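Long-range contact in pseudouridylate synthase RPUSD4, mitochondrial (Homo sapiens, PDB 5UBA), which isomerises uridine to pseudouridine in mitochondrial RNAs, including the 16S ribosomal RNA, a modification needed to assemble a functional mitochondrial ribosome: residues A[65-79]-A[90-103]. Numbering follows the deposited sequence. Where two conformers were deposited one is given.
Sequences AKMLHGHKAEPLHLC and MVLAWDKDMAHQVQ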
ATOM      1  N   ALA A  65      14.356   4.318 -18.786  1.00 20.45           N
ATOM      2  CA  ALA A  65      14.429   5.576 -19.518  1.00 21.14           C
ATOM      3  C   ALA A  65      14.929   5.352 -20.944  1.00 21.18           C
ATOM      4  O   ALA A  65      14.302   5.805 -21.892  1.00 20.73           O
ATOM      5  CB  ALA A  65      15.303   6.569 -18.789  1.00 22.26           C
ATOM      6  N   LYS A  66      16.034   4.611 -21.062  1.00 22.71           N
ATOM      7  CA  LYS A  66      16.632   4.322 -22.363  1.00 23.87           C
ATOM      8  C   LYS A  66      15.744   3.387 -23.178  1.00 23.39           C
ATOM      9  O   LYS A  66      15.643   3.506 -24.396  1.00 23.84           O
ATOM     10  CB  LYS A  66      18.058   3.779 -22.203  1.00 24.04           C
ATOM     11  CG  LYS A  66      19.022   4.823 -21.649  1.00 25.95           C
ATOM     12  CD  LYS A  66      20.474   4.403 -21.792  1.00 26.48           C
ATOM     13  CE  LYS A  66      21.417   5.336 -21.047  1.00 28.39           C
ATOM     14  NZ  LYS A  66      21.475   6.692 -21.652  1.00 28.79           N
ATOM     15  N   MET A  67      15.060   2.472 -22.503  1.00 23.00           N
ATOM     16  CA  MET A  67      14.124   1.580 -23.169  1.00 24.58           C
ATOM     17  C   MET A  67      12.965   2.331 -23.804  1.00 24.20           C
ATOM     18  O   MET A  67      12.473   1.944 -24.852  1.00 26.48           O
ATOM     19  CB  MET A  67      13.609   0.550 -22.160  1.00 26.12           C
ATOM     20  CG  MET A  67      13.035  -0.702 -22.748  1.00 29.45           C
ATOM     21  SD  MET A  67      12.852  -1.856 -21.379  1.00 32.10           S
ATOM     22  CE  MET A  67      14.513  -2.476 -21.183  1.00 30.12           C
ATOM     23  N   LEU A  68      12.503   3.402 -23.160  1.00 24.23           N
ATOM     24  CA  LEU A  68      11.373   4.169 -23.660  1.00 24.27           C
ATOM     25  C   LEU A  68      11.763   5.316 -24.601  1.00 25.73           C
ATOM     26  O   LEU A  68      11.015   5.621 -25.521  1.00 27.75           O
ATOM     27  CB  LEU A  68      10.577   4.741 -22.470  1.00 24.49           C
ATOM     28  CG  LEU A  68       9.899   3.729 -21.550  1.00 23.70           C
ATOM     29  CD1 LEU A  68       9.369   4.462 -20.331  1.00 23.67           C
ATOM     30  CD2 LEU A  68       8.778   2.985 -22.241  1.00 23.61           C
ATOM     31  N   HIS A  69      12.898   5.969 -24.353  1.00 26.64           N
ATOM     32  CA  HIS A  69      13.308   7.172 -25.120  1.00 26.33           C
ATOM     33  C   HIS A  69      14.639   7.053 -25.863  1.00 27.25           C
ATOM     34  O   HIS A  69      15.105   8.041 -26.438  1.00 30.98           O
ATOM     35  CB  HIS A  69      13.370   8.381 -24.168  1.00 26.52           C
ATOM     36  CG  HIS A  69      12.066   9.096 -23.989  1.00 27.19           C
ATOM     37  ND1 HIS A  69      11.969  10.284 -23.291  1.00 26.90           N
ATOM     38  CD2 HIS A  69      10.815   8.813 -24.426  1.00 26.75           C
ATOM     39  CE1 HIS A  69      10.713  10.695 -23.304  1.00 26.49           C
ATOM     40  NE2 HIS A  69       9.992   9.819 -23.979  1.00 27.64           N
ATOM     41  N   GLY A  70      15.239   5.874 -25.876  1.00 27.09           N
ATOM     42  CA  GLY A  70      16.462   5.632 -26.642  1.00 26.23           C
ATOM     43  C   GLY A  70      17.728   5.914 -25.868  1.00 27.83           C
ATOM     44  O   GLY A  70      17.693   6.394 -24.735  1.00 24.76           O
ATOM     45  N   HIS A  71      18.871   5.638 -26.500  1.00 26.50           N
ATOM     46  CA  HIS A  71      20.169   5.653 -25.801  1.00 28.45           C
ATOM     47  C   HIS A  71      20.638   7.006 -25.254  1.00 27.35           C
ATOM     48  O   HIS A  71      21.557   7.051 -24.421  1.00 28.53           O
ATOM     49  CB  HIS A  71      21.253   5.018 -26.701  1.00 30.22           C
ATOM     50  CG  HIS A  71      21.760   5.926 -27.779  1.00 32.77           C
ATOM     51  ND1 HIS A  71      20.973   6.357 -28.829  1.00 36.87           N
ATOM     52  CD2 HIS A  71      22.983   6.478 -27.973  1.00 33.38           C
ATOM     53  CE1 HIS A  71      21.688   7.137 -29.621  1.00 36.01           C
ATOM     54  NE2 HIS A  71      22.910   7.225 -29.125  1.00 33.57           N
ATOM     55  N   LYS A  72      20.034   8.103 -25.710  1.00 26.89           N
ATOM     56  CA  LYS A  72      20.359   9.433 -25.172  1.00 27.07           C
ATOM     57  C   LYS A  72      19.600   9.792 -23.898  1.00 26.90           C
ATOM     58  O   LYS A  72      19.927  10.784 -23.248  1.00 28.22           O
ATOM     59  CB  LYS A  72      20.135  10.519 -26.236  1.00 27.47           C
ATOM     60  CG  LYS A  72      21.088  10.434 -27.433  1.00 27.23           C
ATOM     61  CD  LYS A  72      22.535  10.555 -27.015  1.00 27.00           C
ATOM     62  CE  LYS A  72      23.440  10.887 -28.193  1.00 26.34           C
ATOM     63  NZ  LYS A  72      24.844  10.978 -27.707  1.00 26.00           N
ATOM     64  N   ALA A  73      18.607   8.984 -23.527  1.00 25.31           N
ATOM     65  CA  ALA A  73      17.743   9.305 -22.384  1.00 23.78           C
ATOM     66  C   ALA A  73      18.484   9.253 -21.038  1.00 24.20           C
ATOM     67  O   ALA A  73      19.235   8.321 -20.763  1.00 23.27           O
ATOM     68  CB  ALA A  73      16.542   8.381 -22.387  1.00 24.15           C
ATOM     69  N   GLU A  74      18.281  10.284 -20.205  1.00 22.95           N
ATOM     70  CA  GLU A  74      18.799  10.292 -18.845  1.00 24.23           C
ATOM     71  C   GLU A  74      17.765   9.607 -17.973  1.00 21.35           C
ATOM     72  O   GLU A  74      16.640   9.426 -18.429  1.00 22.30           O
ATOM     73  CB  GLU A  74      19.064  11.726 -18.371  1.00 27.42           C
ATOM     74  CG  GLU A  74      20.256  12.365 -19.080  1.00 30.79           C
ATOM     75  CD  GLU A  74      21.566  11.682 -18.721  1.00 34.61           C
ATOM     76  OE1 GLU A  74      22.244  11.140 -19.633  1.00 41.31           O
ATOM     77  OE2 GLU A  74      21.914  11.675 -17.516  1.00 38.97           O
ATOM     78  N   PRO A  75      18.146   9.232 -16.734  1.00 22.54           N
ATOM     79  CA  PRO A  75      17.231   8.378 -15.946  1.00 20.86           C
ATOM     80  C   PRO A  75      15.886   9.019 -15.617  1.00 22.19           C
ATOM     81  O   PRO A  75      15.786  10.240 -15.491  1.00 22.33           O
ATOM     82  CB  PRO A  75      18.030   8.086 -14.669  1.00 22.69           C
ATOM     83  CG  PRO A  75      19.475   8.243 -15.081  1.00 23.04           C
ATOM     84  CD  PRO A  75      19.465   9.345 -16.086  1.00 23.20           C
ATOM     85  N   LEU A  76      14.854   8.185 -15.516  1.00 19.71           N
ATOM     86  CA  LEU A  76      13.590   8.631 -14.925  1.00 19.05           C
ATOM     87  C   LEU A  76      13.831   8.952 -13.452  1.00 18.43           C
ATOM     88  O   LEU A  76      14.805   8.515 -12.846  1.00 18.27           O
ATOM     89  CB  LEU A  76      12.529   7.526 -15.109  1.00 19.39           C
ATOM     90  CG  LEU A  76      11.938   7.455 -16.511  1.00 19.15           C
ATOM     91  CD1 LEU A  76      11.403   6.065 -16.855  1.00 19.62           C
ATOM     92  CD2 LEU A  76      10.804   8.460 -16.677  1.00 19.18           C
ATOM     93  N   HIS A  77      12.935   9.779 -12.891  1.00 17.51           N
ATOM     94  CA  HIS A  77      12.974  10.223 -11.515  1.00 18.36           C
ATOM     95  C   HIS A  77      11.774   9.741 -10.720  1.00 17.00           C
ATOM     96  O   HIS A  77      10.636   9.795 -11.188  1.00 17.23           O
ATOM     97  CB  HIS A  77      12.962  11.750 -11.491  1.00 20.06           C
ATOM     98  CG  HIS A  77      14.133  12.343 -12.192  1.00 22.89           C
ATOM     99  ND1 HIS A  77      15.305  12.646 -11.541  1.00 26.43           N
ATOM    100  CD2 HIS A  77      14.323  12.658 -13.491  1.00 23.63           C
ATOM    101  CE1 HIS A  77      16.177  13.118 -12.416  1.00 26.42           C
ATOM    102  NE2 HIS A  77      15.609  13.132 -13.605  1.00 24.87           N
ATOM    103  N   LEU A  78      12.063   9.332  -9.496  1.00 19.09           N
ATOM    104  CA  LEU A  78      11.037   9.002  -8.496  1.00 19.02           C
ATOM    105  C   LEU A  78      10.260  10.261  -8.112  1.00 19.51           C
ATOM    106  O   LEU A  78      10.841  11.358  -7.979  1.00 20.07           O
ATOM    107  CB  LEU A  78      11.676   8.455  -7.222  1.00 21.46           C
ATOM    108  CG  LEU A  78      12.448   7.137  -7.314  1.00 23.82           C
ATOM    109  CD1 LEU A  78      13.167   6.834  -6.010  1.00 25.39           C
ATOM    110  CD2 LEU A  78      11.523   5.998  -7.730  1.00 24.07           C
ATOM    111  N   CYS A  79       8.947  10.089  -7.961  1.00 17.86           N
ATOM    112  CA  CYS A  79       8.052  11.149  -7.439  1.00 17.99           C
ATOM    113  C   CYS A  79       7.426  10.873  -6.080  1.00 18.45           C
ATOM    114  O   CYS A  79       6.901  11.790  -5.463  1.00 18.43           O
ATOM    115  CB  CYS A  79       6.935  11.366  -8.436  1.00 17.66           C
ATOM    116  SG  CYS A  79       7.489  11.957 -10.057  1.00 19.28           S
ATOM    117  N   MET A  90       2.371   3.817  -9.564  1.00 14.04           N
ATOM    118  CA  MET A  90       3.602   4.516  -9.192  1.00 14.65           C
ATOM    119  C   MET A  90       4.015   5.457 -10.330  1.00 15.25           C
ATOM    120  O   MET A  90       4.243   5.023 -11.464  1.00 15.33           O
ATOM    121  CB  MET A  90       4.717   3.532  -8.832  1.00 17.31           C
ATOM    122  CG  MET A  90       5.982   4.207  -8.347  1.00 18.97           C
ATOM    123  SD  MET A  90       7.190   2.963  -7.883  1.00 23.11           S
ATOM    124  CE  MET A  90       8.570   4.031  -7.495  1.00 21.87           C
ATOM    125  N   VAL A  91       4.123   6.744  -9.993  1.00 14.31           N
ATOM    126  CA  VAL A  91       4.407   7.813 -10.938  1.00 14.80           C
ATOM    127  C   VAL A  91       5.916   8.121 -10.967  1.00 14.26           C
ATOM    128  O   VAL A  91       6.546   8.323  -9.937  1.00 15.52           O
ATOM    129  CB  VAL A  91       3.655   9.109 -10.541  1.00 16.53           C
ATOM    130  CG1 VAL A  91       3.980  10.237 -11.497  1.00 17.32           C
ATOM    131  CG2 VAL A  91       2.157   8.877 -10.482  1.00 16.56           C
ATOM    132  N   LEU A  92       6.452   8.118 -12.180  1.00 15.39           N
ATOM    133  CA  LEU A  92       7.825   8.517 -12.459  1.00 15.56           C
ATOM    134  C   LEU A  92       7.781   9.724 -13.384  1.00 16.09           C
ATOM    135  O   LEU A  92       6.831   9.909 -14.124  1.00 16.60           O
ATOM    136  CB  LEU A  92       8.560   7.381 -13.184  1.00 16.87           C
ATOM    137  CG  LEU A  92       8.536   6.015 -12.515  1.00 17.39           C
ATOM    138  CD1 LEU A  92       9.202   4.947 -13.390  1.00 17.48           C
ATOM    139  CD2 LEU A  92       9.210   6.075 -11.175  1.00 17.29           C
ATOM    140  N   ALA A  93       8.829  10.557 -13.334  1.00 17.07           N
ATOM    141  CA  ALA A  93       8.925  11.733 -14.193  1.00 17.84           C
ATOM    142  C   ALA A  93      10.220  11.772 -14.990  1.00 17.80           C
ATOM    143  O   ALA A  93      11.275  11.436 -14.461  1.00 18.97           O
ATOM    144  CB  ALA A  93       8.841  12.995 -13.370  1.00 18.46           C
ATOM    145  N   TRP A  94      10.115  12.263 -16.202  1.00 19.83           N
ATOM    146  CA  TRP A  94      11.292  12.452 -17.062  1.00 20.38           C
ATOM    147  C   TRP A  94      12.254  13.540 -16.559  1.00 22.57           C
ATOM    148  O   TRP A  94      13.471  13.360 -16.600  1.00 23.95           O
ATOM    149  CB  TRP A  94      10.812  12.821 -18.466  1.00 21.63           C
ATOM    150  CG  TRP A  94      10.207  11.692 -19.186  1.00 21.26           C
ATOM    151  CD1 TRP A  94       8.911  11.543 -19.571  1.00 21.58           C
ATOM    152  CD2 TRP A  94      10.900  10.524 -19.635  1.00 21.82           C
ATOM    153  NE1 TRP A  94       8.749  10.336 -20.222  1.00 22.31           N
ATOM    154  CE2 TRP A  94       9.952   9.691 -20.264  1.00 21.69           C
ATOM    155  CE3 TRP A  94      12.229  10.093 -19.541  1.00 22.44           C
ATOM    156  CZ2 TRP A  94      10.300   8.442 -20.829  1.00 22.41           C
ATOM    157  CZ3 TRP A  94      12.573   8.863 -20.111  1.00 22.39           C
ATOM    158  CH2 TRP A  94      11.609   8.061 -20.730  1.00 22.55           C
ATOM    159  N   ASP A  95      11.680  14.644 -16.055  1.00 22.50           N
ATOM    160  CA  ASP A  95      12.413  15.865 -15.691  0.50 23.94           C
ATOM    161  C   ASP A  95      12.534  15.961 -14.162  1.00 24.07           C
ATOM    162  O   ASP A  95      11.560  15.734 -13.454  1.00 21.83           O
ATOM    163  CB  ASP A  95      11.642  17.066 -16.266  0.50 25.37           C
ATOM    164  CG  ASP A  95      12.336  18.397 -16.036  0.50 25.98           C
ATOM    165  OD1 ASP A  95      13.254  18.743 -16.801  0.50 27.97           O
ATOM    166  OD2 ASP A  95      11.929  19.108 -15.101  0.50 26.78           O
ATOM    167  N   LYS A  96      13.712  16.300 -13.646  1.00 24.12           N
ATOM    168  CA  LYS A  96      13.924  16.414 -12.199  1.00 25.88           C
ATOM    169  C   LYS A  96      13.025  17.469 -11.550  1.00 24.71           C
ATOM    170  O   LYS A  96      12.571  17.276 -10.417  1.00 24.84           O
ATOM    171  CB  LYS A  96      15.386  16.778 -11.904  1.00 28.55           C
ATOM    172  CG  LYS A  96      15.779  16.630 -10.446  1.00 31.73           C
ATOM    173  CD  LYS A  96      17.295  16.501 -10.264  1.00 34.23           C
ATOM    174  CE  LYS A  96      17.627  15.597  -9.087  1.00 38.41           C
ATOM    175  NZ  LYS A  96      16.986  16.073  -7.830  1.00 41.80           N
ATOM    176  N   ASP A  97      12.814  18.580 -12.242  1.00 25.75           N
ATOM    177  CA  ASP A  97      11.978  19.642 -11.693  1.00 26.46           C
ATOM    178  C   ASP A  97      10.525  19.215 -11.634  1.00 25.26           C
ATOM    179  O   ASP A  97       9.829  19.550 -10.670  1.00 23.78           O
ATOM    180  CB  ASP A  97      12.134  20.952 -12.471  1.00 29.70           C
ATOM    181  CG  ASP A  97      13.501  21.569 -12.291  1.00 31.05           C
ATOM    182  OD1 ASP A  97      14.118  21.434 -11.212  1.00 33.73           O
ATOM    183  OD2 ASP A  97      13.965  22.199 -13.248  1.00 38.91           O
ATOM    184  N   MET A  98      10.082  18.437 -12.617  1.00 23.77           N
ATOM    185  CA  MET A  98       8.719  17.879 -12.561  1.00 23.07           C
ATOM    186  C   MET A  98       8.586  16.858 -11.429  1.00 21.62           C
ATOM    187  O   MET A  98       7.558  16.838 -10.722  1.00 21.18           O
ATOM    188  CB  MET A  98       8.329  17.250 -13.903  1.00 25.31           C
ATOM    189  CG  MET A  98       6.921  16.664 -13.946  1.00 27.49           C
ATOM    190  SD  MET A  98       5.632  17.854 -13.496  1.00 31.56           S
ATOM    191  CE  MET A  98       5.835  19.125 -14.747  1.00 31.39           C
ATOM    192  N   ALA A  99       9.618  16.023 -11.229  1.00 19.32           N
ATOM    193  CA  ALA A  99       9.652  15.125 -10.076  1.00 19.00           C
ATOM    194  C   ALA A  99       9.489  15.910  -8.788  1.00 20.31           C
ATOM    195  O   ALA A  99       8.703  15.521  -7.936  1.00 18.60           O
ATOM    196  CB  ALA A  99      10.933  14.305 -10.019  1.00 19.53           C
ATOM    197  N   HIS A 100      10.215  17.026  -8.665  1.00 21.00           N
ATOM    198  CA  HIS A 100      10.087  17.862  -7.471  1.00 22.25           C
ATOM    199  C   HIS A 100       8.683  18.441  -7.339  1.00 20.46           C
ATOM    200  O   HIS A 100       8.151  18.492  -6.225  1.00 22.42           O
ATOM    201  CB  HIS A 100      11.116  19.002  -7.473  1.00 24.41           C
ATOM    202  CG  HIS A 100      12.508  18.541  -7.208  1.00 28.24           C
ATOM    203  ND1 HIS A 100      13.610  19.334  -7.452  1.00 29.62           N
ATOM    204  CD2 HIS A 100      12.984  17.366  -6.733  1.00 30.53           C
ATOM    205  CE1 HIS A 100      14.702  18.666  -7.130  1.00 29.93           C
ATOM    206  NE2 HIS A 100      14.352  17.470  -6.692  1.00 32.03           N
ATOM    207  N   GLN A 101       8.100  18.845  -8.459  1.00 19.61           N
ATOM    208  CA  GLN A 101       6.727  19.383  -8.461  1.00 20.90           C
ATOM    209  C   GLN A 101       5.722  18.342  -7.946  1.00 22.02           C
ATOM    210  O   GLN A 101       4.880  18.615  -7.068  1.00 20.68           O
ATOM    211  CB  GLN A 101       6.359  19.851  -9.853  1.00 23.59           C
ATOM    212  CG  GLN A 101       5.072  20.638  -9.927  1.00 27.30           C
ATOM    213  CD  GLN A 101       4.749  21.081 -11.339  1.00 29.87           C
ATOM    214  OE1 GLN A 101       5.649  21.360 -12.138  1.00 34.95           O
ATOM    215  NE2 GLN A 101       3.469  21.150 -11.655  1.00 33.54           N
ATOM    216  N   VAL A 102       5.857  17.120  -8.437  1.00 19.75           N
ATOM    217  CA  VAL A 102       4.970  16.041  -8.001  1.00 18.64           C
ATOM    218  C   VAL A 102       5.197  15.672  -6.536  1.00 19.44           C
ATOM    219  O   VAL A 102       4.222  15.446  -5.812  1.00 18.58           O
ATOM    220  CB  VAL A 102       5.085  14.805  -8.921  1.00 17.53           C
ATOM    221  CG1 VAL A 102       4.153  13.692  -8.438  1.00 17.47           C
ATOM    222  CG2 VAL A 102       4.688  15.199 -10.331  1.00 18.31           C
ATOM    223  N   GLN A 103       6.453  15.598  -6.103  1.00 18.32           N
ATOM    224  CA  GLN A 103       6.802  15.368  -4.704  1.00 20.31           C
ATOM    225  C   GLN A 103       6.117  16.425  -3.822  1.00 19.63           C
ATOM    226  O   GLN A 103       5.575  16.080  -2.773  1.00 20.46           O
ATOM    227  CB  GLN A 103       8.324  15.404  -4.506  1.00 23.44           C
ATOM    228  CG  GLN A 103       9.076  14.212  -5.088  1.00 25.65           C
ATOM    229  CD  GLN A 103      10.551  14.502  -5.328  1.00 29.70           C
ATOM    230  OE1 GLN A 103      11.140  15.339  -4.643  1.00 35.08           O
ATOM    231  NE2 GLN A 103      11.155  13.807  -6.294  1.00 33.02           N
TER
HETATM  232  O   HOH W   1      14.991  11.842 -18.165  1.00 30.39           O
HETATM  233  O   HOH W   2       7.945   7.388  -7.849  1.00 20.80           O
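Trp94 lies with its indole between two unlike partners: CD2 of Leu76 rests over one face, 3.6 Å from the centroid of the six-membered ring, and the imidazole of His69 covers the opposite face in an offset stack, planes only 4° apart. A broad, flat side chain suits this place because its two faces let it join the end of helix 57-69, through His69, to Leu76, just before strand 77-78; CB of Leu68 meets its edge, and CB of Ala65 lies 3.8 Å from CZ3. With an alanine here, His69 would probably lose its stacking partner and be set free to turn, and Leu76 would face a gap.

Beyond the indole the two segments pair as antiparallel strands. His77 and Ala93 form a hydrogen-bonded pair, with His77 N 2.8 Å from Ala93 O and the return bond from Ala93 N to His77 O nearly straight at 165°. Packing is also tight round the buried Cys79. Its SG, beside the backbone N (chi1 -63°), touches CB of Ala93 at 3.7 Å, while its CB meets CG1 of Val102; the small methyl of Ala99, against His77 CB and Leu78 O, lets helix 96-107 come near, and Gln103 NE2 donates to Leu78 O at 3.0 Å. The other side is looser: exposed Lys96 sets its backbone N, CA and CB over one face of the His77 ring, CB making a CH-pi contact, and a water bridges Glu74 O and Trp94 O.

Strand 77-78 forms one edge of a four-stranded antiparallel sheet in the RluA-family synthase domain, beside strand 89-93, whose other neighbour is strand 36-41. Val37 from that strand also touches Leu68, Leu76 and Trp94, whereas Leu78 and Met90 both reach Ile57 of helix 57-69.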